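Local coordinates for Hcp protein (Burkholderia pseudomallei K96243, PDB 3WX6) that forms hexameric rings and probably serves as a structural component of the type VI secretion system, as other members of the Hcp family do, at residues A[48-51]-A[52-55]. Sequence-based numbering, arbitrary orientation.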
ATOM      1  N   GLY A  48     -33.905 -24.611  -1.035  1.00 34.04           N
ATOM      2  CA  GLY A  48     -33.872 -25.558  -2.137  1.00 31.17           C
ATOM      3  C   GLY A  48     -32.570 -25.637  -2.914  1.00 24.70           C
ATOM      4  O   GLY A  48     -32.493 -26.330  -3.927  1.00 22.00           O
ATOM      5  N   LEU A  49     -31.548 -24.926  -2.446  1.00 22.50           N
ATOM      6  CA  LEU A  49     -30.242 -24.922  -3.100  1.00 20.94           C
ATOM      7  C   LEU A  49     -29.278 -25.940  -2.491  1.00 25.54           C
ATOM      8  O   LEU A  49     -29.185 -26.067  -1.270  1.00 28.42           O
ATOM      9  CB  LEU A  49     -29.625 -23.521  -3.032  1.00 20.57           C
ATOM     10  CG  LEU A  49     -28.414 -23.270  -3.938  1.00 22.52           C
ATOM     11  CD1 LEU A  49     -28.786 -23.396  -5.413  1.00 22.74           C
ATOM     12  CD2 LEU A  49     -27.795 -21.914  -3.650  1.00 21.00           C
ATOM     13  N   THR A  50     -28.570 -26.663  -3.354  1.00 27.81           N
ATOM     14  CA  THR A  50     -27.539 -27.594  -2.915  1.00 27.70           C
ATOM     15  C   THR A  50     -26.304 -26.824  -2.469  1.00 25.57           C
ATOM     16  O   THR A  50     -25.924 -25.846  -3.115  1.00 24.93           O
ATOM     17  CB  THR A  50     -27.139 -28.576  -4.033  1.00 30.01           C
ATOM     18  OG1 THR A  50     -26.652 -27.844  -5.167  1.00 30.97           O
ATOM     19  CG2 THR A  50     -28.343 -29.412  -4.449  1.00 29.81           C
ATOM     20  N   PRO A  51     -25.686 -27.251  -1.354  1.00 20.39           N
ATOM     21  CA  PRO A  51     -24.463 -26.627  -0.835  1.00 24.07           C
ATOM     22  C   PRO A  51     -23.401 -26.409  -1.904  1.00 31.90           C
ATOM     23  O   PRO A  51     -22.723 -25.381  -1.877  1.00 38.46           O
ATOM     24  CB  PRO A  51     -23.984 -27.626   0.216  1.00 22.52           C
ATOM     25  CG  PRO A  51     -25.245 -28.203   0.739  1.00 15.04           C
ATOM     26  CD  PRO A  51     -26.167 -28.315  -0.456  1.00 17.49           C
ATOM     27  N   ALA A  52     -23.249 -27.366  -2.813  1.00 31.89           N
ATOM     28  CA  ALA A  52     -22.282 -27.240  -3.895  1.00 32.89           C
ATOM     29  C   ALA A  52     -22.559 -26.046  -4.809  1.00 30.00           C
ATOM     30  O   ALA A  52     -21.633 -25.360  -5.243  1.00 29.22           O
ATOM     31  CB  ALA A  52     -22.248 -28.514  -4.710  1.00 36.58           C
ATOM     32  N   ALA A  53     -23.833 -25.795  -5.096  1.00 25.64           N
ATOM     33  CA  ALA A  53     -24.197 -24.711  -6.001  1.00 23.28           C
ATOM     34  C   ALA A  53     -24.014 -23.356  -5.335  1.00 25.62           C
ATOM     35  O   ALA A  53     -23.775 -22.359  -6.011  1.00 30.69           O
ATOM     36  CB  ALA A  53     -25.625 -24.879  -6.481  1.00 15.54           C
ATOM     37  N   ALA A  54     -24.135 -23.321  -4.012  1.00 25.36           N
ATOM     38  CA  ALA A  54     -23.950 -22.083  -3.261  1.00 21.12           C
ATOM     39  C   ALA A  54     -22.473 -21.787  -3.081  1.00 25.11           C
ATOM     40  O   ALA A  54     -22.072 -20.634  -2.947  1.00 27.27           O
ATOM     41  CB  ALA A  54     -24.640 -22.162  -1.915  1.00 16.49           C
ATOM     42  N   ALA A  55     -21.666 -22.840  -3.063  1.00 24.17           N
ATOM     43  CA  ALA A  55     -20.247 -22.684  -2.801  1.00 21.99           C
ATOM     44  C   ALA A  55     -19.474 -22.381  -4.077  1.00 23.95           C
ATOM     45  O   ALA A  55     -19.975 -22.557  -5.190  1.00 25.49           O
ATOM     46  CB  ALA A  55     -19.697 -23.927  -2.134  1.00 20.40           C
TER
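Leu49, just before the N-cap, reaches along the single turn of helix 51-54, laying one methyl on each of two successive alanines. Leu49 CD1 packs on Ala53 CB at 3.7 Å, and Leu49 CD2 on Ala54 CB at 3.6 Å. With CG anti to the backbone N (chi1 -167°), the branch point Leu49 CG lies 4.1 Å from Ala53 CB, and the two methyls part beyond it. The Ala54 half is the more tightly packed side: its methyl faces Leu49 and also meets Pro42 and Leu45 of the loop that follows strand 36-40. Thr50 is the N-cap, and the Leu49-Ala54 contact, N' to N4, is a hydrophobic staple. A chi1 of 59° sets Thr50 OG1 between N and C, from where it accepts a weak, long bond from Ala53 N at 3.5 Å. Thr50 O also accepts the i+4 bond from Ala54 N at 3.2 Å, in the carbonyl plane, and a weak bond from Ala53 N. Pro51 fits the first turn because its missing N-H is not needed there; Pro51 O accepts Ala55 N at 3.0 Å, with the donor tilted 22° from the carbonyl plane. The short capped helix thus carries the chain from this loop into strand 56-63, antiparallel to 36-40 in the four-stranded sheet of the Hcp fold. Toward solvent the contact thins out: Ala53 and Thr50 are exposed. Pro51, the first helical residue, packs on Met41 and on Arg79 of a second subunit, while Ala52 rests on Asn165 and Ala53 O accepts a hydrogen bond from Arg56 NH1.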